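Local atomic coordinates of prolyl-4 hydroxylase (Chlamydomonas reinhardtii, PDB entry 2V4A), a protein that probably hydroxylates proline residues of polypeptides at C4, using iron(II), molecular oxygen and 2-oxoglutarate as enzymes of its family do. Residues 109-114 with 216-221; 143-148 with 187-192. All coordinates share one frame; numbering follows the deposited sequence.

Contact 1 (109-114 with 216-221); sequences LQVLHY and DKWSAT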
# COMPACT_ATOMS: atom_id res chain seq x y z
N LEU A 109 10.84 0.70 1.45
CA LEU A 109 9.75 -0.06 0.80
C LEU A 109 9.85 -1.53 1.16
O LEU A 109 10.90 -2.12 0.96
CB LEU A 109 9.84 0.11 -0.74
CG LEU A 109 8.62 -0.43 -1.53
CD1 LEU A 109 7.44 0.52 -1.41
CD2 LEU A 109 8.92 -0.58 -3.01
N GLN A 110 8.74 -2.08 1.67
CA GLN A 110 8.61 -3.48 2.02
C GLN A 110 7.93 -4.19 0.84
O GLN A 110 6.91 -3.69 0.35
CB GLN A 110 7.78 -3.60 3.28
CG GLN A 110 7.49 -5.08 3.67
CD GLN A 110 6.35 -5.17 4.62
OE1 GLN A 110 5.18 -5.12 4.23
NE2 GLN A 110 6.67 -5.26 5.89
N VAL A 111 8.52 -5.28 0.34
CA VAL A 111 7.87 -6.02 -0.72
C VAL A 111 7.50 -7.38 -0.10
O VAL A 111 8.38 -8.02 0.53
CB VAL A 111 8.79 -6.24 -1.99
CG1 VAL A 111 8.06 -7.11 -3.01
CG2 VAL A 111 9.24 -4.92 -2.69
N LEU A 112 6.25 -7.83 -0.31
CA LEU A 112 5.81 -9.15 0.15
C LEU A 112 5.29 -10.02 -0.99
O LEU A 112 4.70 -9.50 -1.94
CB LEU A 112 4.72 -9.02 1.23
CG LEU A 112 5.15 -8.42 2.58
CD1 LEU A 112 3.94 -8.20 3.47
CD2 LEU A 112 6.17 -9.35 3.27
N HIS A 113 5.52 -11.35 -0.89
CA HIS A 113 4.95 -12.33 -1.81
C HIS A 113 4.20 -13.40 -0.98
O HIS A 113 4.82 -14.13 -0.19
CB HIS A 113 6.05 -12.97 -2.71
CG HIS A 113 5.53 -13.97 -3.69
ND1 HIS A 113 6.32 -14.97 -4.24
CD2 HIS A 113 4.30 -14.14 -4.23
CE1 HIS A 113 5.59 -15.68 -5.09
NE2 HIS A 113 4.36 -15.21 -5.08
N TYR A 114 2.88 -13.52 -1.16
CA TYR A 114 2.08 -14.44 -0.35
C TYR A 114 2.08 -15.86 -0.90
O TYR A 114 2.07 -16.06 -2.12
CB TYR A 114 0.66 -13.89 -0.15
CG TYR A 114 0.66 -12.59 0.65
CD1 TYR A 114 0.90 -11.36 0.02
CD2 TYR A 114 0.48 -12.60 2.03
CE1 TYR A 114 0.93 -10.17 0.75
CE2 TYR A 114 0.52 -11.45 2.77
CZ TYR A 114 0.73 -10.23 2.14
OH TYR A 114 0.75 -9.09 2.89
N ASP A 216 -1.70 -15.03 -7.67
CA ASP A 216 -0.38 -14.97 -7.06
C ASP A 216 -0.21 -13.52 -6.61
O ASP A 216 -0.20 -12.61 -7.45
CB ASP A 216 0.70 -15.37 -8.08
CG ASP A 216 2.12 -15.33 -7.50
OD1 ASP A 216 2.32 -15.90 -6.42
OD2 ASP A 216 3.03 -14.75 -8.13
N LYS A 217 -0.14 -13.31 -5.31
CA LYS A 217 -0.14 -11.95 -4.75
C LYS A 217 1.23 -11.39 -4.34
O LYS A 217 1.88 -11.93 -3.45
CB LYS A 217 -1.12 -11.86 -3.58
CG LYS A 217 -1.27 -10.45 -3.01
CD LYS A 217 -2.33 -10.43 -1.93
CE LYS A 217 -2.21 -9.09 -1.15
NZ LYS A 217 -3.37 -8.99 -0.20
N TRP A 218 1.66 -10.32 -5.00
CA TRP A 218 2.87 -9.59 -4.62
C TRP A 218 2.42 -8.18 -4.28
O TRP A 218 1.62 -7.60 -5.03
CB TRP A 218 3.86 -9.46 -5.78
CG TRP A 218 4.63 -10.70 -6.17
CD1 TRP A 218 4.17 -11.78 -6.88
CD2 TRP A 218 6.01 -10.94 -5.91
NE1 TRP A 218 5.19 -12.70 -7.08
CE2 TRP A 218 6.33 -12.21 -6.47
CE3 TRP A 218 7.01 -10.22 -5.24
CZ2 TRP A 218 7.60 -12.75 -6.40
CZ3 TRP A 218 8.29 -10.78 -5.16
CH2 TRP A 218 8.57 -12.01 -5.73
N SER A 219 2.98 -7.60 -3.21
CA SER A 219 2.57 -6.22 -2.81
C SER A 219 3.81 -5.47 -2.31
O SER A 219 4.82 -6.10 -1.97
CB SER A 219 1.50 -6.27 -1.71
OG SER A 219 2.06 -6.73 -0.48
N ALA A 220 3.73 -4.15 -2.34
CA ALA A 220 4.76 -3.27 -1.81
C ALA A 220 4.07 -2.25 -0.89
O ALA A 220 3.01 -1.64 -1.23
CB ALA A 220 5.53 -2.58 -2.96
N THR A 221 4.66 -2.06 0.29
CA THR A 221 4.06 -1.23 1.31
C THR A 221 5.03 -0.13 1.74
O THR A 221 6.17 -0.42 2.00
CB THR A 221 3.66 -2.07 2.56
OG1 THR A 221 2.80 -3.16 2.17
CG2 THR A 221 2.88 -1.16 3.55
O HOH W 1 4.13 -5.16 1.18
O HOH W 2 0.44 -6.71 1.82
O HOH W 3 -0.35 -15.58 -3.65
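His113 lies flat against Trp218 in a non-hydrogen-bonded pair of two antiparallel strands, and its side chain can be followed atom by atom across the indole. His113 CB stands over the face of the six-membered ring, 3.7 Å from its centroid, as a CH-pi contact. With CG anti to the backbone N (chi1 -179°), the imidazole continues over the indole: His113 CG comes within 3.4 Å of Trp218 CE2, and His113 CD2 within 3.3 Å of Trp218 NE1. The imidazole and the five-membered indole ring form an offset stack, planes 11° apart. At the tip, His113 NE2 donates a short, nearly straight hydrogen bond to Asp216 OD1 (2.5 Å), which lies in the imidazole plane although the carboxylate itself is turned 84° to the ring. Trp218 NE1 gives only a weak bond to Asp216 OD2 (3.2 Å), so the carboxylate is gripped by the imidazole and more loosely met by the indole. With Trp218 cut back to an alanine, the imidazole is likely to lose the stack on one face and become freer to swing, held mainly by Asp216.

On the sheet face of Gln110, Leu112 and Ser219, water 1 links Gln110 OE1 to Ser219 OG and Thr221 OG1, while water 2 joins the serine hydroxyl to Tyr114 OH. Lys217 runs extended beside the tyrosine ring; its NZ, 5.0 Å from the Tyr114 ring centroid in an off-centre cation-pi contact, is hydrogen-bonded to Gly156 O and Ser209 OG. Helix 40-50 packs on the opposite face through Val111 and Trp218. Stack and straight bond together fix both the tilt and the rotation of the His113 imidazole.

Contact 2 (143-148 with 187-192); sequences VTMLMY and GDALMF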
# COMPACT_ATOMS: atom_id res chain seq x y z
N VAL A 143 0.51 7.54 7.57
CA VAL A 143 -0.14 7.08 6.33
C VAL A 143 0.55 5.82 5.86
O VAL A 143 1.78 5.74 5.87
CB VAL A 143 0.01 8.12 5.18
CG1 VAL A 143 -0.50 7.54 3.83
CG2 VAL A 143 -0.74 9.41 5.52
N THR A 144 -0.26 4.87 5.42
CA THR A 144 0.16 3.68 4.75
C THR A 144 -0.24 3.73 3.30
O THR A 144 -1.38 4.07 2.97
CB THR A 144 -0.48 2.43 5.38
OG1 THR A 144 -0.28 2.44 6.79
CG2 THR A 144 0.14 1.13 4.80
N MSE A 145 0.70 3.34 2.43
CA MSE A 145 0.43 3.17 1.00
C MSE A 145 0.72 1.74 0.65
O MSE A 145 1.86 1.28 0.81
CB MSE A 145 1.35 4.07 0.18
CG MSE A 145 1.14 3.98 -1.34
SE MSE A 145 -0.23 5.07 -2.08
CE MSE A 145 0.24 6.85 -1.41
N LEU A 146 -0.27 1.04 0.11
CA LEU A 146 -0.09 -0.35 -0.21
C LEU A 146 -0.29 -0.48 -1.72
O LEU A 146 -1.33 -0.10 -2.23
CB LEU A 146 -1.16 -1.13 0.54
CG LEU A 146 -0.95 -2.54 1.00
CD1 LEU A 146 -2.00 -2.79 2.09
CD2 LEU A 146 -1.19 -3.41 -0.28
N MSE A 147 0.73 -0.97 -2.44
CA MSE A 147 0.68 -1.06 -3.90
C MSE A 147 0.59 -2.51 -4.35
O MSE A 147 1.39 -3.35 -3.87
CB MSE A 147 1.93 -0.39 -4.46
CG MSE A 147 1.96 1.13 -4.32
SE MSE A 147 3.76 1.85 -4.23
CE MSE A 147 3.78 1.52 -2.27
N TYR A 148 -0.37 -2.83 -5.23
CA TYR A 148 -0.52 -4.19 -5.73
C TYR A 148 0.33 -4.38 -6.95
O TYR A 148 0.18 -3.67 -7.93
CB TYR A 148 -2.01 -4.47 -6.07
CG TYR A 148 -2.86 -4.17 -4.87
CD1 TYR A 148 -2.83 -5.01 -3.74
CD2 TYR A 148 -3.67 -3.02 -4.84
CE1 TYR A 148 -3.62 -4.73 -2.63
CE2 TYR A 148 -4.43 -2.71 -3.71
CZ TYR A 148 -4.38 -3.55 -2.61
OH TYR A 148 -5.13 -3.25 -1.47
N GLY A 187 -0.99 -2.42 -10.31
CA GLY A 187 -0.86 -0.98 -10.53
C GLY A 187 -1.67 -0.12 -9.58
O GLY A 187 -1.37 1.07 -9.40
N ASP A 188 -2.73 -0.67 -8.98
CA ASP A 188 -3.55 0.11 -8.02
C ASP A 188 -2.82 0.31 -6.68
O ASP A 188 -1.97 -0.52 -6.30
CB ASP A 188 -4.91 -0.55 -7.75
CG ASP A 188 -5.93 -0.37 -8.89
OD1 ASP A 188 -5.65 0.17 -10.00
OD2 ASP A 188 -7.07 -0.84 -8.66
N ALA A 189 -3.15 1.38 -5.98
CA ALA A 189 -2.59 1.61 -4.62
C ALA A 189 -3.69 2.03 -3.64
O ALA A 189 -4.53 2.91 -3.92
CB ALA A 189 -1.46 2.64 -4.63
N LEU A 190 -3.65 1.40 -2.48
CA LEU A 190 -4.55 1.74 -1.41
C LEU A 190 -3.83 2.66 -0.40
O LEU A 190 -2.80 2.32 0.15
CB LEU A 190 -5.14 0.48 -0.73
CG LEU A 190 -5.81 0.78 0.62
CD1 LEU A 190 -7.14 1.49 0.40
CD2 LEU A 190 -6.00 -0.43 1.51
N MSE A 191 -4.35 3.87 -0.21
CA MSE A 191 -3.77 4.85 0.72
C MSE A 191 -4.74 5.05 1.91
O MSE A 191 -5.92 5.28 1.70
CB MSE A 191 -3.62 6.18 -0.06
CG MSE A 191 -2.98 7.30 0.70
SE MSE A 191 -3.14 8.98 -0.33
CE MSE A 191 -3.13 9.93 1.30
N PHE A 192 -4.22 5.00 3.13
CA PHE A 192 -5.09 5.24 4.31
C PHE A 192 -4.32 5.82 5.49
O PHE A 192 -3.10 5.66 5.58
CB PHE A 192 -5.89 3.98 4.69
CG PHE A 192 -5.05 2.78 5.08
CD1 PHE A 192 -4.69 1.84 4.12
CD2 PHE A 192 -4.68 2.55 6.43
CE1 PHE A 192 -3.91 0.69 4.47
CE2 PHE A 192 -3.93 1.41 6.80
CZ PHE A 192 -3.55 0.47 5.81
O HOH W 4 0.73 -0.86 -7.58
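The Phe192 ring carries Thr144 on one face, with the threonine CB 3.9 Å from the ring centroid as a CH-pi contact, and meets the ring of His207 edge-to-face. Its CG sits between the backbone N and the carbonyl carbon (chi1 61°), which swings the ring back over the neighbouring strand. Tyr148 is the other flat group: CD2 of its ring approaches Asp188 O obliquely at 3.4 Å, and OH passes the Leu190 side chain to bond Thr158 OG1, joining the two sheets. On the sheet face of Met145, Ala189 and Met191, the methionines carry selenium in place of sulfur. The bent chain of Met145 brings SE to 3.7 Å from Ala189 CB and CE to 3.9 Å from Met191 CG, and helix 86-99 closes over this apolar cluster.

Paired backbone bonds at Thr144–Phe192 and Leu146–Leu190 set the antiparallel register. Beyond the last bridge, Tyr148 N bonds Asp188 O, and Gly187 N, in backbone angles that call for glycine, bonds Tyr148 O (2.9 Å); water 4 bridges the two carbonyls. The Asp188 carboxylate makes a salt bridge with Lys35. Such buried antiparallel pairing in the larger sheet is characteristic of the double-stranded beta-helix of cupin-clan 2-oxoglutarate oxygenases.

Contacts 1 and 2 belong to one antiparallel sheet, their centres about 11 Å apart, and join where strands 218-225 and 141-148 lie side by side. There Ala220 O and Met147 N, 2.7 Å apart, make a probable hydrogen bond, and Thr221 CG2 packs on Thr144 CG2 at 3.8 Å. Along the chain, 143-148 and 187-192 are nested within the loop that 109-114 and 216-221 close. Lys217 of contact 1 and Tyr148 of contact 2 both reach the smaller sheet, crossing the space between the sheets, where this family usually has its active site. A sulfate lies about 3 Å from the His113 side chain and a glycerol about 4 Å from that of Met191, both probably from the crystallisation liquor.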